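Uncharacterized protein (Bacillus cereus, PDB 4EUY) is of unknown function but has a thioredoxin-like fold with a CxxC disulfide, consistent with a role in thiol-disulfide exchange. Local coordinates at residues 19-24 / 51-56; 47-52 / 98-103. All coordinates share one frame; numbering follows the deposited sequence.

How the interactions relate
Interaction 1 lies near the middle of the domain and interaction 2 toward its surface, their centres about 11 Å apart. The first pairs strand 20-27 with strand 50-57 through a ladder of backbone hydrogen bonds, with side chains adding a few apolar contacts on the face of Val21 and Leu23. The second joins the turn leading into strand 50-57 to the end of helix 93-101, and there side chains do the work: two tyrosines and a valine gather round Ile100, with a single hydrogen bond between the segments. Glu51 and Lys52 lie in both ranges but touch residues 19-24, not 98-103. The contacts also touch: Leu20 CD2 packs 3.5 Å from Tyr49 CE1 and Leu22 lies against Val50.

Interaction 1: 19-24 / 51-56; sequences QLVLLF and EKIEIL
Val21 CG1 and Glu51 CG both stand anti to their backbone N (chi1 175° and 153°), and Val21 CG1 comes within 4.2 Å of Glu51 CG; in parallel register the two side chains lie side by side, pointing the same way. They open a parallel pairing of strands 20-27 and 50-57, the two strands of a right-handed beta-alpha-beta crossover through helix 31-45 in the thioredoxin fold. Glu51 N donates to Leu20 O and Ile55 N to Phe24 O at the two ends of the ladder. Between them, Leu22 uses both backbone groups: its N donates to Glu51 O at 2.7 Å, and its O accepts from Ile53 N in a nearly straight bond (174° at the hydrogen). Phe24 N then binds Ile53 O.

Val21, Leu23, Ile53 and Ile55 line one face. On the other, Leu22 and Phe24 are buried against helix 31-45, Phe24 lying near, though not touching, the Cys30-Cys33 disulfide. Within strand 50-57, Lys52 NZ forms a salt bridge with Glu54 OE2 (2.8 Å), arriving from above the carboxylate plane. On the face of Val21 and Leu23, Leu23 and Ile55 meet obliquely through their terminal methyls, CD2 to CD1, at 3.9 Å.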
ATOM      1  N   GLN A  19       0.580  -8.893 -10.939  1.00142.20           N
ATOM      2  CA  GLN A  19      -0.206  -9.571  -9.904  1.00134.18           C
ATOM      3  C   GLN A  19      -0.684  -8.696  -8.743  1.00125.24           C
ATOM      4  O   GLN A  19      -1.391  -7.719  -8.942  1.00118.56           O
ATOM      5  CB  GLN A  19       0.584 -10.738  -9.347  1.00139.92           C
ATOM      6  CG  GLN A  19      -0.144 -11.475  -8.247  1.00141.87           C
ATOM      7  CD  GLN A  19      -0.258 -12.957  -8.525  1.00154.17           C
ATOM      8  OE1 GLN A  19       0.461 -13.504  -9.361  1.00154.09           O
ATOM      9  NE2 GLN A  19      -1.165 -13.616  -7.822  1.00160.86           N
ATOM     10  N   LEU A  20      -0.302  -9.027  -7.512  1.00117.90           N
ATOM     11  CA  LEU A  20      -0.729  -8.247  -6.347  1.00107.63           C
ATOM     12  C   LEU A  20       0.240  -7.191  -5.891  1.00101.12           C
ATOM     13  O   LEU A  20       1.374  -7.496  -5.589  1.00103.30           O
ATOM     14  CB  LEU A  20      -0.960  -9.241  -5.233  1.00110.88           C
ATOM     15  CG  LEU A  20      -1.852  -8.914  -4.056  1.00108.32           C
ATOM     16  CD1 LEU A  20      -3.133  -8.252  -4.496  1.00107.35           C
ATOM     17  CD2 LEU A  20      -2.138 -10.146  -3.241  1.00108.09           C
ATOM     18  N   VAL A  21      -0.244  -5.962  -5.811  1.00 98.25           N
ATOM     19  CA  VAL A  21       0.598  -4.781  -5.587  1.00 87.36           C
ATOM     20  C   VAL A  21      -0.040  -3.789  -4.653  1.00 77.06           C
ATOM     21  O   VAL A  21      -1.228  -3.586  -4.685  1.00 76.72           O
ATOM     22  CB  VAL A  21       0.731  -4.003  -6.880  1.00 89.19           C
ATOM     23  CG1 VAL A  21       1.504  -2.703  -6.663  1.00 85.41           C
ATOM     24  CG2 VAL A  21       1.366  -4.903  -7.912  1.00 93.07           C
ATOM     25  N   LEU A  22       0.767  -3.133  -3.859  1.00 71.01           N
ATOM     26  CA  LEU A  22       0.247  -2.336  -2.797  1.00 71.34           C
ATOM     27  C   LEU A  22       0.864  -0.944  -2.935  1.00 69.94           C
ATOM     28  O   LEU A  22       2.097  -0.813  -2.994  1.00 67.94           O
ATOM     29  CB  LEU A  22       0.608  -2.997  -1.454  1.00 69.91           C
ATOM     30  CG  LEU A  22       0.241  -2.144  -0.241  1.00 68.59           C
ATOM     31  CD1 LEU A  22       0.510  -2.882   1.054  1.00 70.07           C
ATOM     32  CD2 LEU A  22       1.030  -0.847  -0.266  1.00 63.12           C
ATOM     33  N   LEU A  23       0.028   0.092  -3.000  1.00 68.77           N
ATOM     34  CA  LEU A  23       0.562   1.458  -3.030  1.00 67.94           C
ATOM     35  C   LEU A  23       0.467   2.036  -1.688  1.00 68.41           C
ATOM     36  O   LEU A  23      -0.594   1.963  -1.040  1.00 70.21           O
ATOM     37  CB  LEU A  23      -0.221   2.361  -3.932  1.00 71.37           C
ATOM     38  CG  LEU A  23       0.387   2.375  -5.315  1.00 75.09           C
ATOM     39  CD1 LEU A  23       0.370   0.954  -5.868  1.00 76.27           C
ATOM     40  CD2 LEU A  23      -0.452   3.331  -6.147  1.00 75.82           C
ATOM     41  N   PHE A  24       1.584   2.588  -1.255  1.00 66.51           N
ATOM     42  CA  PHE A  24       1.620   3.302  -0.008  1.00 66.86           C
ATOM     43  C   PHE A  24       1.884   4.752  -0.392  1.00 67.93           C
ATOM     44  O   PHE A  24       2.957   5.105  -0.981  1.00 67.24           O
ATOM     45  CB  PHE A  24       2.712   2.768   0.917  1.00 67.20           C
ATOM     46  CG  PHE A  24       2.655   3.354   2.291  1.00 69.16           C
ATOM     47  CD1 PHE A  24       2.098   2.652   3.338  1.00 71.34           C
ATOM     48  CD2 PHE A  24       3.111   4.633   2.527  1.00 72.88           C
ATOM     49  CE1 PHE A  24       2.007   3.215   4.606  1.00 74.09           C
ATOM     50  CE2 PHE A  24       3.046   5.195   3.799  1.00 77.55           C
ATOM     51  CZ  PHE A  24       2.482   4.493   4.841  1.00 74.07           C
ATOM     52  N   GLU A  51       3.941  -6.710  -4.136  1.00 89.73           N
ATOM     53  CA  GLU A  51       4.871  -5.713  -4.571  1.00 92.52           C
ATOM     54  C   GLU A  51       4.467  -4.372  -4.009  1.00 87.32           C
ATOM     55  O   GLU A  51       3.322  -3.930  -4.149  1.00 86.94           O
ATOM     56  CB  GLU A  51       4.935  -5.649  -6.090  1.00 96.82           C
ATOM     57  CG  GLU A  51       5.356  -4.278  -6.600  1.00 97.93           C
ATOM     58  CD  GLU A  51       6.176  -4.298  -7.890  1.00104.11           C
ATOM     59  OE1 GLU A  51       6.056  -5.324  -8.634  1.00104.87           O
ATOM     60  OE2 GLU A  51       6.915  -3.261  -8.131  1.00100.70           O
ATOM     61  N   LYS A  52       5.425  -3.715  -3.384  1.00 84.41           N
ATOM     62  CA  LYS A  52       5.171  -2.406  -2.836  1.00 80.65           C
ATOM     63  C   LYS A  52       5.691  -1.336  -3.776  1.00 79.11           C
ATOM     64  O   LYS A  52       6.817  -1.430  -4.343  1.00 79.03           O
ATOM     65  CB  LYS A  52       5.842  -2.287  -1.480  1.00 82.67           C
ATOM     66  CG  LYS A  52       5.704  -0.941  -0.790  1.00 83.18           C
ATOM     67  CD  LYS A  52       6.469  -0.958   0.542  1.00 87.13           C
ATOM     68  CE  LYS A  52       7.997  -1.050   0.358  1.00 91.39           C
ATOM     69  NZ  LYS A  52       8.544  -0.072  -0.646  1.00 92.42           N
ATOM     70  N   ILE A  53       4.847  -0.327  -3.943  1.00 75.65           N
ATOM     71  CA  ILE A  53       5.268   0.939  -4.523  1.00 76.28           C
ATOM     72  C   ILE A  53       4.940   2.060  -3.587  1.00 74.26           C
ATOM     73  O   ILE A  53       3.798   2.179  -3.103  1.00 73.31           O
ATOM     74  CB  ILE A  53       4.562   1.222  -5.842  1.00 76.71           C
ATOM     75  CG1 ILE A  53       4.823   0.058  -6.795  1.00 81.53           C
ATOM     76  CG2 ILE A  53       5.107   2.515  -6.433  1.00 77.48           C
ATOM     77  CD1 ILE A  53       4.291   0.254  -8.194  1.00 81.50           C
ATOM     78  N   GLU A  54       5.934   2.898  -3.334  1.00 75.78           N
ATOM     79  CA  GLU A  54       5.700   4.054  -2.477  1.00 74.37           C
ATOM     80  C   GLU A  54       5.603   5.277  -3.311  1.00 72.52           C
ATOM     81  O   GLU A  54       6.450   5.517  -4.172  1.00 73.74           O
ATOM     82  CB  GLU A  54       6.842   4.228  -1.513  1.00 77.38           C
ATOM     83  CG  GLU A  54       6.812   3.219  -0.397  1.00 79.34           C
ATOM     84  CD  GLU A  54       8.018   3.306   0.492  1.00 87.07           C
ATOM     85  OE1 GLU A  54       8.573   4.454   0.658  1.00 97.21           O
ATOM     86  OE2 GLU A  54       8.407   2.219   1.008  1.00 88.91           O
ATOM     87  N   ILE A  55       4.607   6.083  -3.023  1.00 69.32           N
ATOM     88  CA  ILE A  55       4.560   7.388  -3.649  1.00 72.15           C
ATOM     89  C   ILE A  55       4.625   8.463  -2.623  1.00 70.07           C
ATOM     90  O   ILE A  55       3.761   8.506  -1.748  1.00 72.59           O
ATOM     91  CB  ILE A  55       3.252   7.598  -4.390  1.00 74.24           C
ATOM     92  CG1 ILE A  55       3.090   6.523  -5.467  1.00 79.85           C
ATOM     93  CG2 ILE A  55       3.243   8.989  -4.991  1.00 76.69           C
ATOM     94  CD1 ILE A  55       1.738   6.542  -6.171  1.00 77.12           C
ATOM     95  N   LEU A  56       5.600   9.348  -2.744  1.00 70.72           N
ATOM     96  CA  LEU A  56       5.733  10.517  -1.835  1.00 71.87           C
ATOM     97  C   LEU A  56       5.227  11.758  -2.524  1.00 73.84           C
ATOM     98  O   LEU A  56       5.828  12.211  -3.505  1.00 75.04           O
ATOM     99  CB  LEU A  56       7.199  10.727  -1.491  1.00 74.94           C
ATOM    100  CG  LEU A  56       7.594  11.774  -0.474  1.00 79.01           C
ATOM    101  CD1 LEU A  56       6.760  11.578   0.777  1.00 79.45           C
ATOM    102  CD2 LEU A  56       9.091  11.675  -0.174  1.00 81.95           C
TER

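Interaction 2: 47-52 / 98-103; sequences YNYVEK and RTIQLF
The backbones at Tyr47 and Ile100 stand 8.0 Å apart, CA to CA, and the side chains of both segments fill the interval. Residues 47-50 form a type I beta turn, with a weak bond from Val50 N to Tyr47 O, before the chain enters strand 50-57; opposite, residues 98-101 are the last of helix 93-101, and the chain beyond leaves the helix at Leu102 and Phe103.

Ile100 projects CG2, anti to its backbone N, among three side chains. This methyl lies over one face of the Tyr47 ring in a CH-pi contact, 4.2 Å from the centroid and offset toward the rim. Val50 CG2 meets it at 3.9 Å, the two side chains crossing at about a right angle. Tyr49 reaches past it, and its OH donates to Ile100 O at 2.9 Å, from well above the carbonyl plane.

In the thioredoxin fold the C-terminal helix packs on the same side of the sheet as the helix of the beta-alpha-beta unit, and Ile100 and Val50 both touch Leu44 of that helix, 31-45.

Farther out, Gln101 CG lies 3.5 Å from Tyr47 OH, while the amide plane is turned 79° from the ring. Gln101 NE2 is near the Tyr47 hydroxyl but at a poor angle for a bond; the hydroxyl is hydrogen-bonded to Glu97 OE2, one turn back along the helix. Past the helix end, Phe103 presents CB to Tyr49 CE1 at 3.8 Å, and its ring meets that of Tyr79, outside both segments.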
ATOM      1  N   TYR A  47       4.816 -11.928   3.195  1.00110.04           N
ATOM      2  CA  TYR A  47       4.131 -12.102   1.920  1.00109.98           C
ATOM      3  C   TYR A  47       5.011 -11.560   0.801  1.00114.34           C
ATOM      4  O   TYR A  47       4.915 -10.382   0.420  1.00120.94           O
ATOM      5  CB  TYR A  47       2.750 -11.401   1.949  1.00103.34           C
ATOM      6  CG  TYR A  47       1.883 -11.793   3.146  1.00102.70           C
ATOM      7  CD1 TYR A  47       1.196 -12.994   3.163  1.00106.63           C
ATOM      8  CD2 TYR A  47       1.777 -10.973   4.265  1.00100.65           C
ATOM      9  CE1 TYR A  47       0.432 -13.380   4.252  1.00106.85           C
ATOM     10  CE2 TYR A  47       1.005 -11.350   5.356  1.00102.30           C
ATOM     11  CZ  TYR A  47       0.344 -12.562   5.340  1.00104.50           C
ATOM     12  OH  TYR A  47      -0.417 -12.968   6.403  1.00106.56           O
ATOM     13  N   ASN A  48       5.868 -12.431   0.292  1.00124.09           N
ATOM     14  CA  ASN A  48       6.825 -12.125  -0.777  1.00129.67           C
ATOM     15  C   ASN A  48       6.135 -11.668  -2.083  1.00126.36           C
ATOM     16  O   ASN A  48       6.637 -10.787  -2.801  1.00130.09           O
ATOM     17  CB  ASN A  48       7.708 -13.382  -1.033  1.00142.73           C
ATOM     18  N   TYR A  49       4.970 -12.261  -2.363  1.00124.00           N
ATOM     19  CA  TYR A  49       4.221 -12.046  -3.626  1.00121.58           C
ATOM     20  C   TYR A  49       3.458 -10.732  -3.746  1.00110.57           C
ATOM     21  O   TYR A  49       2.699 -10.532  -4.713  1.00108.70           O
ATOM     22  CB  TYR A  49       3.222 -13.202  -3.868  1.00127.51           C
ATOM     23  CG  TYR A  49       2.072 -13.333  -2.860  1.00121.67           C
ATOM     24  CD1 TYR A  49       0.864 -12.685  -3.064  1.00114.73           C
ATOM     25  CD2 TYR A  49       2.197 -14.153  -1.729  1.00124.83           C
ATOM     26  CE1 TYR A  49      -0.175 -12.815  -2.148  1.00115.71           C
ATOM     27  CE2 TYR A  49       1.164 -14.300  -0.816  1.00122.36           C
ATOM     28  CZ  TYR A  49      -0.022 -13.626  -1.020  1.00118.76           C
ATOM     29  OH  TYR A  49      -1.059 -13.760  -0.106  1.00119.11           O
ATOM     30  N   VAL A  50       3.627  -9.864  -2.753  1.00102.87           N
ATOM     31  CA  VAL A  50       3.126  -8.511  -2.850  1.00 94.44           C
ATOM     32  C   VAL A  50       4.257  -7.594  -3.206  1.00 91.33           C
ATOM     33  O   VAL A  50       5.376  -7.709  -2.682  1.00 89.58           O
ATOM     34  CB  VAL A  50       2.495  -8.061  -1.554  1.00 89.17           C
ATOM     35  CG1 VAL A  50       1.876  -6.677  -1.724  1.00 81.83           C
ATOM     36  CG2 VAL A  50       1.476  -9.117  -1.154  1.00 89.92           C
ATOM     37  N   GLU A  51       3.941  -6.710  -4.136  1.00 89.73           N
ATOM     38  CA  GLU A  51       4.871  -5.713  -4.571  1.00 92.52           C
ATOM     39  C   GLU A  51       4.467  -4.372  -4.009  1.00 87.32           C
ATOM     40  O   GLU A  51       3.322  -3.930  -4.149  1.00 86.94           O
ATOM     41  CB  GLU A  51       4.935  -5.649  -6.090  1.00 96.82           C
ATOM     42  CG  GLU A  51       5.356  -4.278  -6.600  1.00 97.93           C
ATOM     43  CD  GLU A  51       6.176  -4.298  -7.890  1.00104.11           C
ATOM     44  OE1 GLU A  51       6.056  -5.324  -8.634  1.00104.87           O
ATOM     45  OE2 GLU A  51       6.915  -3.261  -8.131  1.00100.70           O
ATOM     46  N   LYS A  52       5.425  -3.715  -3.384  1.00 84.41           N
ATOM     47  CA  LYS A  52       5.171  -2.406  -2.836  1.00 80.65           C
ATOM     48  C   LYS A  52       5.691  -1.336  -3.776  1.00 79.11           C
ATOM     49  O   LYS A  52       6.817  -1.430  -4.343  1.00 79.03           O
ATOM     50  CB  LYS A  52       5.842  -2.287  -1.480  1.00 82.67           C
ATOM     51  CG  LYS A  52       5.704  -0.941  -0.790  1.00 83.18           C
ATOM     52  CD  LYS A  52       6.469  -0.958   0.542  1.00 87.13           C
ATOM     53  CE  LYS A  52       7.997  -1.050   0.358  1.00 91.39           C
ATOM     54  NZ  LYS A  52       8.544  -0.072  -0.646  1.00 92.42           N
ATOM     55  N   ARG A  98      -5.630  -9.859   6.019  1.00 79.63           N
ATOM     56  CA  ARG A  98      -6.587 -10.911   5.699  1.00 82.53           C
ATOM     57  C   ARG A  98      -6.829 -10.781   4.225  1.00 79.95           C
ATOM     58  O   ARG A  98      -6.845 -11.768   3.503  1.00 83.16           O
ATOM     59  CB  ARG A  98      -7.874 -10.799   6.498  1.00 84.60           C
ATOM     60  CG  ARG A  98      -7.622 -10.543   7.991  1.00 90.20           C
ATOM     61  CD  ARG A  98      -8.872 -10.657   8.853  1.00 97.32           C
ATOM     62  NE  ARG A  98      -9.360 -12.038   8.782  1.00106.54           N
ATOM     63  CZ  ARG A  98     -10.332 -12.553   9.534  1.00115.86           C
ATOM     64  NH1 ARG A  98     -10.681 -13.836   9.367  1.00122.47           N
ATOM     65  NH2 ARG A  98     -10.951 -11.798  10.444  1.00118.81           N
ATOM     66  N   THR A  99      -6.910  -9.549   3.748  1.00 76.55           N
ATOM     67  CA  THR A  99      -7.137  -9.368   2.330  1.00 75.24           C
ATOM     68  C   THR A  99      -6.012  -9.958   1.546  1.00 77.87           C
ATOM     69  O   THR A  99      -6.249 -10.706   0.598  1.00 80.26           O
ATOM     70  CB  THR A  99      -7.287  -7.921   1.963  1.00 71.36           C
ATOM     71  OG1 THR A  99      -8.275  -7.385   2.835  1.00 70.93           O
ATOM     72  CG2 THR A  99      -7.743  -7.803   0.478  1.00 72.02           C
ATOM     73  N   ILE A 100      -4.782  -9.671   1.955  1.00 78.26           N
ATOM     74  CA  ILE A 100      -3.660 -10.234   1.211  1.00 82.98           C
ATOM     75  C   ILE A 100      -3.774 -11.762   1.202  1.00 87.83           C
ATOM     76  O   ILE A 100      -3.605 -12.419   0.170  1.00 89.54           O
ATOM     77  CB  ILE A 100      -2.307  -9.849   1.800  1.00 85.55           C
ATOM     78  CG1 ILE A 100      -2.058  -8.323   1.640  1.00 83.04           C
ATOM     79  CG2 ILE A 100      -1.234 -10.697   1.118  1.00 91.79           C
ATOM     80  CD1 ILE A 100      -0.959  -7.764   2.517  1.00 84.09           C
ATOM     81  N   GLN A 101      -4.125 -12.297   2.366  1.00 88.31           N
ATOM     82  CA  GLN A 101      -4.193 -13.710   2.558  1.00 93.61           C
ATOM     83  C   GLN A 101      -5.132 -14.356   1.571  1.00 95.79           C
ATOM     84  O   GLN A 101      -4.966 -15.528   1.236  1.00102.15           O
ATOM     85  CB  GLN A 101      -4.600 -14.012   3.991  1.00 95.65           C
ATOM     86  CG  GLN A 101      -3.409 -13.992   4.921  1.00100.42           C
ATOM     87  CD  GLN A 101      -3.792 -14.072   6.374  1.00105.04           C
ATOM     88  OE1 GLN A 101      -4.752 -13.458   6.797  1.00105.97           O
ATOM     89  NE2 GLN A 101      -3.029 -14.819   7.152  1.00115.06           N
ATOM     90  N   LEU A 102      -6.096 -13.607   1.060  1.00 92.37           N
ATOM     91  CA  LEU A 102      -7.050 -14.224   0.161  1.00 97.37           C
ATOM     92  C   LEU A 102      -6.340 -14.602  -1.093  1.00102.62           C
ATOM     93  O   LEU A 102      -6.935 -15.266  -1.922  1.00109.81           O
ATOM     94  CB  LEU A 102      -8.165 -13.283  -0.235  1.00 95.19           C
ATOM     95  CG  LEU A 102      -9.318 -13.212   0.727  1.00 96.83           C
ATOM     96  CD1 LEU A 102      -8.979 -12.285   1.882  1.00 93.79           C
ATOM     97  CD2 LEU A 102     -10.507 -12.720  -0.070  1.00 98.93           C
ATOM     98  N   PHE A 103      -5.072 -14.271  -1.189  1.00107.06           N
ATOM     99  CA  PHE A 103      -4.292 -14.717  -2.306  1.00114.70           C
ATOM    100  C   PHE A 103      -3.192 -15.764  -2.067  1.00125.04           C
ATOM    101  O   PHE A 103      -2.441 -16.171  -2.932  1.00129.19           O
ATOM    102  CB  PHE A 103      -3.794 -13.471  -2.988  1.00112.56           C
ATOM    103  CG  PHE A 103      -4.894 -12.606  -3.492  1.00107.01           C
ATOM    104  CD1 PHE A 103      -5.492 -12.857  -4.702  1.00108.99           C
ATOM    105  CD2 PHE A 103      -5.341 -11.556  -2.741  1.00100.39           C
ATOM    106  CE1 PHE A 103      -6.508 -12.063  -5.168  1.00106.55           C
ATOM    107  CE2 PHE A 103      -6.354 -10.754  -3.202  1.00 99.02           C
ATOM    108  CZ  PHE A 103      -6.942 -11.010  -4.418  1.00101.67           C
TER